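PDB 5X2H: CRISPR-associated endonuclease Cas9 from Campylobacter jejuni subsp. jejuni serotype O:2, which is an RNA-guided endonuclease of bacterial antiviral defence that cuts both strands of target DNA with separate RuvC-like and HNH nuclease domains. Local coordinates for residues A[70-84]-A[121-135]. Numbering follows the deposited sequence.
Sequences RLNHLKHLIANEFKL and KQDFARVILHIAKRR. With nucleotides of chain B.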
# COMPACT_ATOMS: atom_id res chain seq x y z
N ARG A 70 -1.52 18.13 -19.88
CA ARG A 70 -1.80 19.53 -19.57
C ARG A 70 -0.91 20.46 -20.38
O ARG A 70 -1.37 21.50 -20.87
CB ARG A 70 -1.64 19.76 -18.07
CG ARG A 70 -2.15 21.09 -17.56
CD ARG A 70 -2.35 21.06 -16.05
NE ARG A 70 -1.11 20.83 -15.33
CZ ARG A 70 -0.84 19.72 -14.64
NH1 ARG A 70 0.33 19.60 -14.01
NH2 ARG A 70 -1.73 18.75 -14.56
N LEU A 71 0.36 20.09 -20.55
CA LEU A 71 1.26 20.89 -21.38
C LEU A 71 0.93 20.75 -22.86
O LEU A 71 1.00 21.73 -23.61
CB LEU A 71 2.72 20.48 -21.12
CG LEU A 71 3.27 20.87 -19.74
CD1 LEU A 71 4.69 20.35 -19.54
CD2 LEU A 71 3.22 22.37 -19.56
N ASN A 72 0.56 19.54 -23.30
CA ASN A 72 0.13 19.36 -24.68
C ASN A 72 -1.10 20.20 -24.99
O ASN A 72 -1.20 20.79 -26.07
CB ASN A 72 -0.16 17.88 -24.95
CG ASN A 72 1.10 17.06 -25.16
OD1 ASN A 72 2.21 17.58 -25.09
ND2 ASN A 72 0.92 15.77 -25.42
N HIS A 73 -2.03 20.28 -24.04
CA HIS A 73 -3.23 21.09 -24.25
C HIS A 73 -2.87 22.56 -24.44
O HIS A 73 -3.42 23.23 -25.33
CB HIS A 73 -4.18 20.91 -23.07
CG HIS A 73 -5.57 21.41 -23.33
ND1 HIS A 73 -6.65 21.03 -22.55
CD2 HIS A 73 -6.06 22.24 -24.28
CE1 HIS A 73 -7.74 21.62 -23.01
NE2 HIS A 73 -7.41 22.36 -24.06
N LEU A 74 -1.94 23.07 -23.64
CA LEU A 74 -1.51 24.46 -23.81
C LEU A 74 -0.78 24.65 -25.13
O LEU A 74 -0.97 25.66 -25.81
CB LEU A 74 -0.64 24.88 -22.63
CG LEU A 74 -1.36 24.85 -21.29
CD1 LEU A 74 -0.38 25.10 -20.17
CD2 LEU A 74 -2.47 25.88 -21.25
N LYS A 75 0.07 23.68 -25.51
CA LYS A 75 0.75 23.76 -26.79
C LYS A 75 -0.24 23.79 -27.95
O LYS A 75 0.01 24.46 -28.96
CB LYS A 75 1.72 22.59 -26.95
CG LYS A 75 2.92 22.66 -26.01
CD LYS A 75 3.75 21.38 -26.03
CE LYS A 75 4.92 21.47 -25.05
NZ LYS A 75 5.69 20.19 -24.96
N HIS A 76 -1.37 23.09 -27.82
CA HIS A 76 -2.42 23.19 -28.82
C HIS A 76 -3.02 24.59 -28.83
O HIS A 76 -3.21 25.19 -29.90
CB HIS A 76 -3.52 22.16 -28.55
CG HIS A 76 -3.19 20.78 -29.05
ND1 HIS A 76 -2.92 20.51 -30.37
CD2 HIS A 76 -3.12 19.60 -28.39
CE1 HIS A 76 -2.68 19.22 -30.51
NE2 HIS A 76 -2.80 18.64 -29.33
N LEU A 77 -3.33 25.14 -27.65
CA LEU A 77 -3.92 26.47 -27.58
C LEU A 77 -2.95 27.52 -28.11
O LEU A 77 -3.35 28.44 -28.83
CB LEU A 77 -4.32 26.79 -26.14
CG LEU A 77 -5.36 25.89 -25.48
CD1 LEU A 77 -5.54 26.26 -24.02
CD2 LEU A 77 -6.70 25.95 -26.22
N ILE A 78 -1.67 27.40 -27.76
CA ILE A 78 -0.66 28.34 -28.24
C ILE A 78 -0.54 28.25 -29.76
O ILE A 78 -0.50 29.27 -30.45
CB ILE A 78 0.68 28.07 -27.54
CG1 ILE A 78 0.62 28.53 -26.08
CG2 ILE A 78 1.83 28.73 -28.29
CD1 ILE A 78 1.78 28.06 -25.24
N ALA A 79 -0.48 27.03 -30.30
CA ALA A 79 -0.35 26.86 -31.74
C ALA A 79 -1.58 27.38 -32.48
O ALA A 79 -1.46 27.95 -33.57
CB ALA A 79 -0.10 25.40 -32.09
N ASN A 80 -2.77 27.20 -31.89
CA ASN A 80 -3.99 27.67 -32.55
C ASN A 80 -4.11 29.18 -32.46
O ASN A 80 -4.46 29.84 -33.45
CB ASN A 80 -5.21 27.00 -31.93
CG ASN A 80 -5.24 25.50 -32.15
OD1 ASN A 80 -4.58 24.98 -33.05
ND2 ASN A 80 -6.01 24.79 -31.34
N GLU A 81 -3.83 29.76 -31.29
CA GLU A 81 -4.03 31.19 -31.10
C GLU A 81 -2.94 32.00 -31.81
O GLU A 81 -3.24 33.04 -32.41
CB GLU A 81 -4.06 31.52 -29.61
CG GLU A 81 -4.30 32.98 -29.30
CD GLU A 81 -5.75 33.39 -29.49
OE1 GLU A 81 -6.59 32.52 -29.79
OE2 GLU A 81 -6.05 34.59 -29.34
N PHE A 82 -1.70 31.55 -31.73
CA PHE A 82 -0.58 32.30 -32.30
C PHE A 82 -0.23 31.87 -33.71
O PHE A 82 0.69 32.44 -34.31
CB PHE A 82 0.65 32.16 -31.40
CG PHE A 82 0.49 32.79 -30.04
CD1 PHE A 82 -0.55 33.68 -29.79
CD2 PHE A 82 1.37 32.49 -29.01
CE1 PHE A 82 -0.70 34.25 -28.55
CE2 PHE A 82 1.22 33.07 -27.76
CZ PHE A 82 0.18 33.95 -27.53
N LYS A 83 -0.93 30.88 -34.27
CA LYS A 83 -0.66 30.35 -35.61
C LYS A 83 0.77 29.80 -35.70
O LYS A 83 1.45 29.95 -36.71
CB LYS A 83 -0.91 31.41 -36.69
N LEU A 84 1.22 29.17 -34.62
CA LEU A 84 2.51 28.51 -34.57
C LEU A 84 2.34 27.03 -34.87
O LEU A 84 1.23 26.53 -35.07
CB LEU A 84 3.17 28.74 -33.21
CG LEU A 84 3.43 30.20 -32.84
CD1 LEU A 84 3.94 30.32 -31.42
CD2 LEU A 84 4.42 30.83 -33.82
N LYS A 121 5.34 36.57 -29.81
CA LYS A 121 4.46 35.44 -29.53
C LYS A 121 5.23 34.15 -29.33
O LYS A 121 4.73 33.23 -28.68
CB LYS A 121 3.41 35.29 -30.64
CG LYS A 121 3.95 35.09 -32.04
CD LYS A 121 2.81 35.17 -33.04
CE LYS A 121 3.20 34.62 -34.40
NZ LYS A 121 2.05 34.66 -35.35
N GLN A 122 6.45 34.06 -29.87
CA GLN A 122 7.33 32.95 -29.50
C GLN A 122 7.82 33.10 -28.06
O GLN A 122 8.01 32.09 -27.37
CB GLN A 122 8.53 32.88 -30.46
CG GLN A 122 8.18 32.50 -31.89
CD GLN A 122 7.63 33.67 -32.70
OE1 GLN A 122 7.52 34.79 -32.20
NE2 GLN A 122 7.27 33.41 -33.95
N ASP A 123 8.02 34.34 -27.61
CA ASP A 123 8.42 34.56 -26.22
C ASP A 123 7.27 34.29 -25.27
O ASP A 123 7.44 33.60 -24.25
CB ASP A 123 8.93 35.99 -26.04
CG ASP A 123 10.19 36.27 -26.84
OD1 ASP A 123 10.98 35.32 -27.03
OD2 ASP A 123 10.38 37.42 -27.27
N PHE A 124 6.08 34.82 -25.58
CA PHE A 124 4.92 34.57 -24.74
C PHE A 124 4.59 33.08 -24.67
O PHE A 124 4.12 32.60 -23.64
CB PHE A 124 3.71 35.36 -25.27
CG PHE A 124 2.62 35.55 -24.26
CD1 PHE A 124 2.85 35.35 -22.91
CD2 PHE A 124 1.34 35.93 -24.66
CE1 PHE A 124 1.84 35.53 -21.98
CE2 PHE A 124 0.33 36.11 -23.73
CZ PHE A 124 0.58 35.91 -22.39
N ALA A 125 4.85 32.35 -25.76
CA ALA A 125 4.59 30.92 -25.77
C ALA A 125 5.45 30.19 -24.74
O ALA A 125 4.96 29.34 -23.99
CB ALA A 125 4.84 30.35 -27.17
N ARG A 126 6.74 30.52 -24.70
CA ARG A 126 7.64 29.86 -23.75
C ARG A 126 7.37 30.31 -22.32
O ARG A 126 7.58 29.54 -21.38
CB ARG A 126 9.09 30.11 -24.14
CG ARG A 126 9.52 29.33 -25.38
CD ARG A 126 10.93 29.66 -25.83
NE ARG A 126 11.84 29.79 -24.70
CZ ARG A 126 12.60 30.86 -24.47
NH1 ARG A 126 12.57 31.89 -25.31
NH2 ARG A 126 13.39 30.89 -23.41
N VAL A 127 6.89 31.54 -22.13
CA VAL A 127 6.54 32.01 -20.79
C VAL A 127 5.39 31.19 -20.23
O VAL A 127 5.44 30.71 -19.09
CB VAL A 127 6.21 33.51 -20.82
CG1 VAL A 127 5.48 33.91 -19.54
CG2 VAL A 127 7.48 34.33 -20.98
N ILE A 128 4.32 31.02 -21.02
CA ILE A 128 3.16 30.26 -20.57
C ILE A 128 3.57 28.84 -20.21
O ILE A 128 3.17 28.31 -19.17
CB ILE A 128 2.06 30.28 -21.65
CG1 ILE A 128 1.51 31.70 -21.83
CG2 ILE A 128 0.95 29.30 -21.30
CD1 ILE A 128 0.53 31.83 -22.97
N LEU A 129 4.37 28.20 -21.07
CA LEU A 129 4.74 26.81 -20.83
C LEU A 129 5.67 26.68 -19.63
O LEU A 129 5.62 25.67 -18.91
CB LEU A 129 5.39 26.22 -22.08
CG LEU A 129 4.45 26.15 -23.28
CD1 LEU A 129 5.19 25.79 -24.56
CD2 LEU A 129 3.32 25.16 -23.01
N HIS A 130 6.51 27.69 -19.37
CA HIS A 130 7.43 27.61 -18.24
C HIS A 130 6.69 27.71 -16.92
O HIS A 130 6.98 26.96 -15.98
CB HIS A 130 8.50 28.69 -18.35
CG HIS A 130 9.57 28.59 -17.31
ND1 HIS A 130 9.76 29.56 -16.34
CD2 HIS A 130 10.50 27.64 -17.07
CE1 HIS A 130 10.76 29.21 -15.56
NE2 HIS A 130 11.23 28.04 -15.98
N ILE A 131 5.74 28.65 -16.81
CA ILE A 131 4.97 28.78 -15.59
C ILE A 131 4.11 27.54 -15.36
O ILE A 131 3.95 27.08 -14.22
CB ILE A 131 4.11 30.06 -15.64
CG1 ILE A 131 5.00 31.31 -15.60
CG2 ILE A 131 3.08 30.08 -14.51
CD1 ILE A 131 4.22 32.61 -15.66
N ALA A 132 3.57 26.97 -16.43
CA ALA A 132 2.64 25.86 -16.30
C ALA A 132 3.32 24.55 -15.93
O ALA A 132 2.71 23.70 -15.28
CB ALA A 132 1.84 25.69 -17.59
N LYS A 133 4.58 24.36 -16.35
CA LYS A 133 5.25 23.09 -16.07
C LYS A 133 5.49 22.91 -14.58
O LYS A 133 5.33 21.81 -14.05
CB LYS A 133 6.57 23.01 -16.84
CG LYS A 133 7.33 21.72 -16.57
CD LYS A 133 8.40 21.45 -17.61
CE LYS A 133 8.97 20.05 -17.41
NZ LYS A 133 10.16 19.80 -18.27
N ARG A 134 5.87 23.98 -13.88
CA ARG A 134 6.08 23.96 -12.43
C ARG A 134 5.23 25.08 -11.83
O ARG A 134 5.72 26.18 -11.57
CB ARG A 134 7.57 24.10 -12.09
CG ARG A 134 8.36 22.82 -12.35
CD ARG A 134 9.86 23.03 -12.17
NE ARG A 134 10.41 23.93 -13.19
CZ ARG A 134 10.72 23.56 -14.43
NH1 ARG A 134 10.53 22.30 -14.81
NH2 ARG A 134 11.21 24.44 -15.28
N ARG A 135 3.95 24.78 -11.61
CA ARG A 135 2.98 25.78 -11.20
C ARG A 135 2.98 26.02 -9.69
O ARG A 135 2.17 26.83 -9.22
CB ARG A 135 1.58 25.37 -11.66
CG ARG A 135 1.14 23.99 -11.22
CD ARG A 135 -0.23 23.62 -11.79
NE ARG A 135 -0.69 22.31 -11.33
CZ ARG A 135 -1.84 21.75 -11.68
NH1 ARG A 135 -2.67 22.38 -12.51
NH2 ARG A 135 -2.17 20.56 -11.21
P A B 63 -3.11 15.71 -27.06
OP1 A B 63 -2.73 16.03 -28.46
OP2 A B 63 -2.15 15.01 -26.19
O5' A B 63 -3.55 17.06 -26.32
C5' A B 63 -3.96 17.04 -24.96
C4' A B 63 -5.31 17.70 -24.77
O4' A B 63 -5.33 18.95 -25.50
C3' A B 63 -6.51 16.93 -25.31
O3' A B 63 -7.06 15.96 -24.42
C2' A B 63 -7.52 18.03 -25.62
O2' A B 63 -8.20 18.44 -24.45
C1' A B 63 -6.60 19.17 -26.07
N9 A B 63 -6.46 19.23 -27.54
C8 A B 63 -6.12 18.21 -28.40
N7 A B 63 -6.08 18.58 -29.66
C5 A B 63 -6.39 19.93 -29.62
C6 A B 63 -6.51 20.89 -30.62
N6 A B 63 -6.30 20.63 -31.91
N1 A B 63 -6.85 22.15 -30.26
C2 A B 63 -7.05 22.40 -28.96
N3 A B 63 -6.97 21.58 -27.91
C4 A B 63 -6.63 20.34 -28.32
P A B 45 10.88 24.74 -19.53
OP1 A B 45 9.56 25.40 -19.71
OP2 A B 45 11.24 24.17 -18.21
O5' A B 45 11.02 23.60 -20.63
C5' A B 45 10.68 23.87 -21.98
C4' A B 45 11.19 22.80 -22.92
O4' A B 45 12.64 22.76 -22.89
C3' A B 45 10.78 21.37 -22.60
O3' A B 45 9.45 21.07 -23.00
C2' A B 45 11.84 20.56 -23.32
O2' A B 45 11.58 20.52 -24.71
C1' A B 45 13.08 21.43 -23.09
N9 A B 45 13.83 21.00 -21.90
C8 A B 45 13.71 21.45 -20.61
N7 A B 45 14.51 20.86 -19.76
C5 A B 45 15.21 19.95 -20.55
C6 A B 45 16.21 19.02 -20.25
N6 A B 45 16.71 18.84 -19.02
N1 A B 45 16.69 18.27 -21.27
C2 A B 45 16.20 18.45 -22.50
N3 A B 45 15.25 19.30 -22.91
C4 A B 45 14.80 20.03 -21.87
P A B 44 14.79 26.44 -15.52
OP1 A B 44 13.55 26.95 -14.89
OP2 A B 44 15.42 25.21 -14.97
O5' A B 44 14.49 26.17 -17.06
C5' A B 44 14.03 27.22 -17.91
C4' A B 44 14.12 26.83 -19.36
O4' A B 44 15.49 26.54 -19.72
C3' A B 44 13.36 25.57 -19.74
O3' A B 44 11.99 25.82 -19.96
C2' A B 44 14.09 25.10 -21.00
O2' A B 44 13.65 25.82 -22.14
C1' A B 44 15.53 25.51 -20.69
N9 A B 44 16.36 24.40 -20.17
C8 A B 44 16.72 24.15 -18.87
N7 A B 44 17.47 23.09 -18.72
C5 A B 44 17.63 22.61 -20.02
C6 A B 44 18.32 21.50 -20.55
N6 A B 44 19.03 20.64 -19.81
N1 A B 44 18.27 21.30 -21.88
C2 A B 44 17.57 22.16 -22.63
N3 A B 44 16.88 23.24 -22.25
C4 A B 44 16.95 23.41 -20.92
O HOH W 1 2.47 21.41 -14.06
O HOH W 2 0.15 23.22 -15.87
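Leu129 enters a hole formed by Leu71, Leu74, Lys75 and Ile78, a knobs-into-holes contact between two nearly antiparallel helices (164°, axes 10.4 Å apart) in an RNA-binding helical region of Cas9. Leu129 CG lies 3.8 Å from Ile78 CD1, while its two methyls lie across the Lys75 chain at CG. Toward Phe82 from this knob, Ile78 CG2 meets Ala125 CB at 3.6 Å; toward Arg70, Leu74 CD1 presses tightly on Ala132 CB.

Near Phe82, Lys121 CB sits over the ring face, 4.1 Å from the Phe82 centroid, a CH-pi contact. Extended beyond CG, the Lys121 chain runs past the ring and gives NZ to Phe82 O (2.8 Å, C=O...N 155°).

At the other end the guanidiniums of Arg70 and Arg135 stack with planes 4° apart and centres 3.7 Å apart. RNA phosphate contacts of Arg135 NE and NH2 probably offset the like charges. The helices' outer flanks also meet RNA: the A63 base of chain B covers one face of the His76 ring, and His130 NE2 bonds OP1 of A44 of chain B. Arg70, bent at chi3, directs NE to a water 2.8 Å away, which also lies within hydrogen-bonding distance of Ala132 O.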